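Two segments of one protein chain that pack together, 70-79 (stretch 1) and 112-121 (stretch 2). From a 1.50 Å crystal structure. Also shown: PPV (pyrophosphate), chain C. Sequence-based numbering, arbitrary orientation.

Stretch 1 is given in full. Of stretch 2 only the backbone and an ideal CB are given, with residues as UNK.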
ATOM      1  N   GLU A  70       6.906  -5.712  -8.732  1.00  9.94           N
ATOM      2  CA  GLU A  70       6.925  -4.715  -9.795  1.00  9.55           C
ATOM      3  C   GLU A  70       5.793  -3.685  -9.644  1.00  8.98           C
ATOM      4  O   GLU A  70       5.957  -2.529 -10.055  1.00  9.24           O
ATOM      5  CB  GLU A  70       6.934  -5.388 -11.171  1.00 10.54           C
ATOM      6  CG  GLU A  70       8.216  -6.178 -11.383  1.00 11.66           C
ATOM      7  CD  GLU A  70       9.489  -5.313 -11.501  1.00 12.40           C
ATOM      8  OE1 GLU A  70       9.432  -4.147 -11.968  1.00 14.48           O
ATOM      9  OE2 GLU A  70      10.568  -5.822 -11.139  1.00 11.80           O
ATOM     10  N   PHE A  71       4.676  -4.078  -9.028  1.00  8.18           N
ATOM     11  CA  PHE A  71       3.620  -3.101  -8.723  1.00  8.25           C
ATOM     12  C   PHE A  71       4.154  -2.073  -7.727  1.00  8.30           C
ATOM     13  O   PHE A  71       3.924  -0.872  -7.889  1.00  9.23           O
ATOM     14  CB  PHE A  71       2.366  -3.764  -8.135  1.00  9.24           C
ATOM     15  CG  PHE A  71       1.462  -4.446  -9.155  1.00  9.91           C
ATOM     16  CD1 PHE A  71       1.808  -4.558 -10.494  1.00 10.08           C
ATOM     17  CD2 PHE A  71       0.269  -4.997  -8.738  1.00 10.84           C
ATOM     18  CE1 PHE A  71       0.955  -5.199 -11.402  1.00 10.38           C
ATOM     19  CE2 PHE A  71      -0.587  -5.643  -9.621  1.00 11.87           C
ATOM     20  CZ  PHE A  71      -0.240  -5.743 -10.960  1.00 10.47           C
ATOM     21  N   ILE A  72       4.829  -2.539  -6.677  1.00  8.40           N
ATOM     22  CA  ILE A  72       5.401  -1.623  -5.696  1.00  9.44           C
ATOM     23  C   ILE A  72       6.410  -0.734  -6.372  1.00  8.99           C
ATOM     24  O   ILE A  72       6.412   0.476  -6.174  1.00 10.21           O
ATOM     25  CB  ILE A  72       6.126  -2.387  -4.563  1.00 10.99           C
ATOM     26  CG1 ILE A  72       5.091  -3.065  -3.660  1.00 12.59           C
ATOM     27  CG2 ILE A  72       7.104  -1.453  -3.779  1.00 11.26           C
ATOM     28  CD1 ILE A  72       4.226  -2.086  -2.887  1.00 13.34           C
ATOM     29  N   HIS A  73       7.296  -1.332  -7.153  1.00  8.85           N
ATOM     30  CA  HIS A  73       8.342  -0.547  -7.784  1.00  9.40           C
ATOM     31  C   HIS A  73       7.742   0.519  -8.711  1.00  8.90           C
ATOM     32  O   HIS A  73       8.151   1.688  -8.689  1.00  9.62           O
ATOM     33  CB  HIS A  73       9.311  -1.471  -8.509  1.00 10.73           C
ATOM     34  CG  HIS A  73      10.432  -0.746  -9.167  1.00 12.11           C
ATOM     35  ND1 HIS A  73      10.684  -0.818 -10.518  1.00 14.95           N
ATOM     36  CD2 HIS A  73      11.351   0.101  -8.652  1.00 10.56           C
ATOM     37  CE1 HIS A  73      11.735  -0.068 -10.804  1.00 13.00           C
ATOM     38  NE2 HIS A  73      12.147   0.514  -9.691  1.00 15.35           N
ATOM     39  N   THR A  74       6.781   0.116  -9.535  1.00  8.60           N
ATOM     40  CA  THR A  74       6.150   1.070 -10.445  1.00  8.38           C
ATOM     41  C   THR A  74       5.413   2.181  -9.697  1.00  8.09           C
ATOM     42  O   THR A  74       5.513   3.360 -10.086  1.00  9.35           O
ATOM     43  CB  THR A  74       5.230   0.345 -11.444  1.00  9.00           C
ATOM     44  OG1 THR A  74       6.038  -0.443 -12.321  1.00 11.74           O
ATOM     45  CG2 THR A  74       4.410   1.333 -12.285  1.00  8.42           C
ATOM     46  N   TYR A  75       4.682   1.835  -8.632  1.00  8.43           N
ATOM     47  CA  TYR A  75       3.996   2.890  -7.863  1.00  7.96           C
ATOM     48  C   TYR A  75       5.027   3.907  -7.356  1.00  8.35           C
ATOM     49  O   TYR A  75       4.812   5.125  -7.419  1.00  9.51           O
ATOM     50  CB  TYR A  75       3.110   2.325  -6.728  1.00  8.10           C
ATOM     51  CG  TYR A  75       3.534   2.721  -5.316  1.00  8.09           C
ATOM     52  CD1 TYR A  75       3.367   4.024  -4.849  1.00  8.54           C
ATOM     53  CD2 TYR A  75       4.077   1.777  -4.445  1.00  8.62           C
ATOM     54  CE1 TYR A  75       3.760   4.387  -3.579  1.00  8.68           C
ATOM     55  CE2 TYR A  75       4.457   2.129  -3.156  1.00  8.63           C
ATOM     56  CZ  TYR A  75       4.309   3.433  -2.736  1.00  7.89           C
ATOM     57  OH  TYR A  75       4.697   3.821  -1.473  1.00  9.66           O
ATOM     58  N   SER A  76       6.180   3.418  -6.913  1.00  8.00           N
ATOM     59  CA  SER A  76       7.172   4.312  -6.332  1.00  8.56           C
ATOM     60  C   SER A  76       7.717   5.268  -7.381  1.00  8.34           C
ATOM     61  O   SER A  76       7.981   6.437  -7.083  1.00 10.58           O
ATOM     62  CB  SER A  76       8.299   3.520  -5.644  1.00  8.84           C
ATOM     63  OG  SER A  76       9.245   2.996  -6.560  1.00 11.80           O
ATOM     64  N   LEU A  77       7.878   4.784  -8.611  1.00  9.00           N
ATOM     65  CA  LEU A  77       8.364   5.637  -9.686  1.00  9.82           C
ATOM     66  C   LEU A  77       7.356   6.732 -10.012  1.00  9.98           C
ATOM     67  O   LEU A  77       7.737   7.879 -10.232  1.00 10.62           O
ATOM     68  CB  LEU A  77       8.653   4.828 -10.945  1.00 12.32           C
ATOM     69  CG  LEU A  77       9.691   3.712 -10.801  1.00 14.68           C
ATOM     70  CD1 LEU A  77       9.956   3.063 -12.139  1.00 16.65           C
ATOM     71  CD2 LEU A  77      10.999   4.208 -10.169  1.00 16.17           C
ATOM     72  N   ILE A  78       6.078   6.361 -10.060  1.00  9.01           N
ATOM     73  CA  ILE A  78       5.016   7.305 -10.380  1.00  9.48           C
ATOM     74  C   ILE A  78       4.962   8.410  -9.324  1.00  9.17           C
ATOM     75  O   ILE A  78       4.912   9.611  -9.656  1.00  9.72           O
ATOM     76  CB  ILE A  78       3.651   6.587 -10.498  1.00  9.17           C
ATOM     77  CG1 ILE A  78       3.633   5.666 -11.725  1.00  9.33           C
ATOM     78  CG2 ILE A  78       2.496   7.600 -10.552  1.00 10.10           C
ATOM     79  CD1 ILE A  78       2.481   4.642 -11.743  1.00 10.26           C
ATOM     80  N   HIS A  79       5.012   8.030  -8.041  1.00  8.85           N
ATOM     81  CA  HIS A  79       5.030   9.065  -7.001  1.00  8.83           C
ATOM     82  C   HIS A  79       6.314   9.890  -7.010  1.00 10.56           C
ATOM     83  O   HIS A  79       6.261  11.116  -6.866  1.00 11.46           O
ATOM     84  CB  HIS A  79       4.724   8.496  -5.614  1.00  8.63           C
ATOM     85  CG  HIS A  79       3.270   8.205  -5.404  1.00  9.45           C
ATOM     86  ND1 HIS A  79       2.741   7.880  -4.169  1.00  9.62           N
ATOM     87  CD2 HIS A  79       2.218   8.233  -6.266  1.00  9.68           C
ATOM     88  CE1 HIS A  79       1.436   7.696  -4.287  1.00  9.75           C
ATOM     89  NE2 HIS A  79       1.095   7.901  -5.551  1.00  9.40           N
ATOM     90  N   UNK A 112      -3.232   3.061  -5.842  1.00  8.05           N
ATOM     91  CA  UNK A 112      -3.828   1.794  -6.272  1.00  7.85           C
ATOM     92  C   UNK A 112      -2.800   0.680  -6.387  1.00  7.85           C
ATOM     93  O   UNK A 112      -3.052  -0.442  -5.957  1.00  8.19           O
ATOM     94  CB  UNK A 112      -4.536   1.976  -7.616  1.00  7.85           C
ATOM     95  N   UNK A 113      -1.649   0.970  -6.993  1.00  8.08           N
ATOM     96  CA  UNK A 113      -0.650  -0.073  -7.229  1.00  8.34           C
ATOM     97  C   UNK A 113       0.003  -0.530  -5.918  1.00  7.83           C
ATOM     98  O   UNK A 113       0.345  -1.701  -5.776  1.00  8.46           O
ATOM     99  CB  UNK A 113       0.420   0.433  -8.199  1.00  8.34           C
ATOM    100  N   UNK A 114       0.208   0.402  -4.986  1.00  7.59           N
ATOM    101  CA  UNK A 114       0.736   0.081  -3.660  1.00  7.11           C
ATOM    102  C   UNK A 114      -0.196  -0.955  -3.021  1.00  7.92           C
ATOM    103  O   UNK A 114       0.221  -2.052  -2.644  1.00  8.64           O
ATOM    104  CB  UNK A 114       0.855   1.333  -2.789  1.00  7.11           C
ATOM    105  N   UNK A 115      -1.481  -0.627  -2.933  1.00  7.33           N
ATOM    106  CA  UNK A 115      -2.444  -1.551  -2.316  1.00  7.59           C
ATOM    107  C   UNK A 115      -2.595  -2.835  -3.125  1.00  8.46           C
ATOM    108  O   UNK A 115      -2.709  -3.932  -2.558  1.00  8.85           O
ATOM    109  CB  UNK A 115      -3.807  -0.873  -2.167  1.00  7.59           C
ATOM    110  N   UNK A 116      -2.574  -2.715  -4.444  1.00  8.96           N
ATOM    111  CA  UNK A 116      -2.814  -3.887  -5.290  1.00  8.87           C
ATOM    112  C   UNK A 116      -1.692  -4.921  -5.173  1.00  8.87           C
ATOM    113  O   UNK A 116      -1.920  -6.119  -5.377  1.00  9.71           O
ATOM    114  CB  UNK A 116      -2.968  -3.455  -6.750  1.00  8.87           C
ATOM    115  N   UNK A 117      -0.490  -4.471  -4.832  1.00  8.24           N
ATOM    116  CA  UNK A 117       0.613  -5.408  -4.648  1.00  7.96           C
ATOM    117  C   UNK A 117       0.219  -6.427  -3.577  1.00  8.72           C
ATOM    118  O   UNK A 117       0.494  -7.630  -3.701  1.00  9.48           O
ATOM    119  CB  UNK A 117       1.899  -4.675  -4.261  1.00  7.96           C
ATOM    120  N   UNK A 118      -0.430  -5.934  -2.526  1.00  8.47           N
ATOM    121  CA  UNK A 118      -0.852  -6.815  -1.446  1.00  8.82           C
ATOM    122  C   UNK A 118      -2.046  -7.688  -1.804  1.00  9.19           C
ATOM    123  O   UNK A 118      -2.129  -8.834  -1.351  1.00  9.77           O
ATOM    124  CB  UNK A 118      -1.188  -5.982  -0.208  1.00  8.82           C
ATOM    125  N   UNK A 119      -2.968  -7.161  -2.606  1.00  9.90           N
ATOM    126  CA  UNK A 119      -4.058  -7.993  -3.108  1.00 10.32           C
ATOM    127  C   UNK A 119      -3.505  -9.153  -3.939  1.00  9.64           C
ATOM    128  O   UNK A 119      -3.883 -10.307  -3.743  1.00 10.19           O
ATOM    129  CB  UNK A 119      -5.031  -7.156  -3.941  1.00 10.32           C
ATOM    130  N   UNK A 120      -2.601  -8.843  -4.860  1.00  9.02           N
ATOM    131  CA  UNK A 120      -2.020  -9.868  -5.724  1.00 10.08           C
ATOM    132  C   UNK A 120      -1.243 -10.888  -4.898  1.00  9.78           C
ATOM    133  O   UNK A 120      -1.367 -12.103  -5.102  1.00 10.52           O
ATOM    134  CB  UNK A 120      -1.108  -9.231  -6.775  1.00 10.08           C
ATOM    135  N   UNK A 121      -0.450 -10.414  -3.942  1.00  9.53           N
ATOM    136  CA  UNK A 121       0.333 -11.346  -3.131  1.00 10.39           C
ATOM    137  C   UNK A 121      -0.601 -12.267  -2.343  1.00  9.54           C
ATOM    138  O   UNK A 121      -0.372 -13.491  -2.255  1.00 11.00           O
ATOM    139  CB  UNK A 121       1.263 -10.587  -2.182  1.00 10.39           C
TER
HETATM  140  O11 PPV C 290      14.974   2.384 -11.411  1.00 34.36           O
HETATM  141  P1  PPV C 290      15.163   1.121 -12.455  1.00 30.95           P
HETATM  142  O21 PPV C 290      16.628   1.172 -13.200  1.00 31.94           O
HETATM  143  O31 PPV C 290      15.061  -0.151 -11.740  1.00 32.36           O
HETATM  144  OPP PPV C 290      14.025   1.356 -13.614  1.00 25.85           O
HETATM  145  P2  PPV C 290      13.096   0.253 -14.393  1.00 20.72           P
HETATM  146  O12 PPV C 290      12.276   1.202 -15.463  1.00 21.31           O
HETATM  147  O22 PPV C 290      11.990  -0.382 -13.384  1.00 20.20           O
HETATM  148  O32 PPV C 290      13.901  -0.761 -15.095  1.00 20.76           O

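Both stretches are helical throughout and run antiparallel, their directions 175° apart and their axes 8.0 Å apart at closest approach. At that spacing a facing position can hold a small residue, one that lies in a gap between neighbours, or one whose tip turns out of the contact.

Position 112 points its CB away from stretch 1, with nothing of it within 5.5 Å. This contact sets no demand there; the residue is Ala112.

Position 113 is different. Its CB points toward stretch 1, and the ideal CB lies 3.6 Å from Tyr75 CB and 3.8 Å from Phe71 O. Beyond it Thr74 and Ile78 offer methyl groups and Phe71 a ring face, a pocket with room for a medium, flexible apolar chain; leucine or methionine would be plausible. It is Leu113, with chi1 m and chi2 t, a knob among Phe71, Thr74, Tyr75 and Ile78. Its CD1 lies 3.8 Å from Thr74 CG2 and 4.1 Å from Ile78 CD1, while its CD2 sits over one face of the Phe71 ring, 4.3 Å from Phe71 CG.

At position 114 the CB points sideways, yet the ideal CB is only 3.7 Å from Tyr75 CD2, so the first carbons must lie against an aromatic ring. Beyond are Tyr75 OH and the methyl end of Ile72, a mixed setting that a short polar or a modest apolar chain could suit. Asn114 fills it: its CB stands 3.7 Å from the centroid of the Tyr75 ring, a CH-pi contact over the face. Asn114 ND2 comes 3.4 Å from Tyr75 OH, but the angle is poor and no hydrogen bond forms; the amide is satisfied elsewhere in the structure.

Position 115 points away and is free of stretch 1; it is Thr115.

Position 116 points toward stretch 1, its ideal CB 4.1 Å from Phe71 CD2. Alanine or an unbranched chain whose tip can turn away, such as glutamate, glutamine or lysine, would suit. Glu116 is of the second kind: its CG lies 3.9 Å from Phe71 CE2, and the end of the chain leads away.

Position 117 has the ideal CB 3.6 Å from Ile72 CG1 and 4.0 Å from Phe71 CB. With atoms already at contact distance, a small residue, alanine or perhaps serine, is the natural reading. Ala117 brings its CB to 3.6 Å from Ile72 CG1, while its backbone N lies at the edge of the Phe71 ring.

Position 118 starts sideways, with no close neighbour at CB; only a long chain could reach stretch 1. Phe118 does, its CE2 4.3 Å from Ile72 CD1.

Position 119, out of reach, is Leu119.

Position 120 points toward stretch 1, the ideal CB 4.6 Å from Phe71 CE2, leaving space for a short apolar branch. Val120 supplies it, CG2 lying 3.7 Å from Phe71 CE2 and helping Leu113, Glu116 and Ala117 surround the Phe71 knob.

Position 121 is out of reach and holds Leu121.

Stretch 2, residues 112-121: ALNTEAFLVL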
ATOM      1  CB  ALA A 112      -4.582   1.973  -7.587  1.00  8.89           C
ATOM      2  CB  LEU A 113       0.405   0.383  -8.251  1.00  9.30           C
ATOM      3  CG  LEU A 113      -0.107   0.496  -9.698  1.00 10.20           C
ATOM      4  CD1 LEU A 113       1.015   1.022 -10.619  1.00 12.06           C
ATOM      5  CD2 LEU A 113      -0.683  -0.832 -10.220  1.00 12.76           C
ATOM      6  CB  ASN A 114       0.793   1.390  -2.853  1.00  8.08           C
ATOM      7  CG  ASN A 114       1.463   1.254  -1.487  1.00  8.74           C
ATOM      8  OD1 ASN A 114       1.840   0.157  -1.052  1.00  9.69           O
ATOM      9  ND2 ASN A 114       1.642   2.399  -0.813  1.00  8.73           N
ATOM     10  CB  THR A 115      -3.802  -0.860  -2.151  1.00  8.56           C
ATOM     11  OG1 THR A 115      -3.606   0.336  -1.390  1.00  9.30           O
ATOM     12  CG2 THR A 115      -4.811  -1.751  -1.431  1.00  9.14           C
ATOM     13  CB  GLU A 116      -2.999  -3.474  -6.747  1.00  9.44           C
ATOM     14  CG  GLU A 116      -3.686  -4.521  -7.610  1.00  9.78           C
ATOM     15  CD  GLU A 116      -5.183  -4.681  -7.343  1.00 12.69           C
ATOM     16  OE1 GLU A 116      -5.747  -4.002  -6.456  1.00 11.67           O
ATOM     17  OE2 GLU A 116      -5.803  -5.513  -8.040  1.00 14.90           O
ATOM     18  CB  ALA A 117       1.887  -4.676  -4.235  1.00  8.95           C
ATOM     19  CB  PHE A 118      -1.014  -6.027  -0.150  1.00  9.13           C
ATOM     20  CG  PHE A 118       0.268  -5.414   0.272  1.00  9.25           C
ATOM     21  CD1 PHE A 118       1.252  -6.210   0.813  1.00 10.08           C
ATOM     22  CD2 PHE A 118       0.568  -4.082  -0.018  1.00  9.09           C
ATOM     23  CE1 PHE A 118       2.489  -5.676   1.149  1.00 10.06           C
ATOM     24  CE2 PHE A 118       1.804  -3.548   0.296  1.00  9.83           C
ATOM     25  CZ  PHE A 118       2.772  -4.346   0.869  1.00 10.02           C
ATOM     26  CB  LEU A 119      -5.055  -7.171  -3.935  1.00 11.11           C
ATOM     27  CG  LEU A 119      -6.330  -7.909  -4.355  1.00 11.50           C
ATOM     28  CD1 LEU A 119      -7.108  -8.410  -3.130  1.00 13.22           C
ATOM     29  CD2 LEU A 119      -7.205  -6.988  -5.185  1.00 13.57           C
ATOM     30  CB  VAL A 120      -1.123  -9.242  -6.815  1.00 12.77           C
ATOM     31  CG1 VAL A 120      -0.244 -10.311  -7.477  1.00 16.30           C
ATOM     32  CG2 VAL A 120      -1.989  -8.520  -7.834  1.00 15.54           C
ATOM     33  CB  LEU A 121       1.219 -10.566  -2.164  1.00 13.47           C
ATOM     34  CG  LEU A 121       2.692 -10.902  -2.169  1.00 18.22           C
ATOM     35  CD1 LEU A 121       3.448 -10.049  -1.125  1.00 15.59           C
ATOM     36  CD2 LEU A 121       2.854 -12.385  -1.985  1.00 20.00           C
TER
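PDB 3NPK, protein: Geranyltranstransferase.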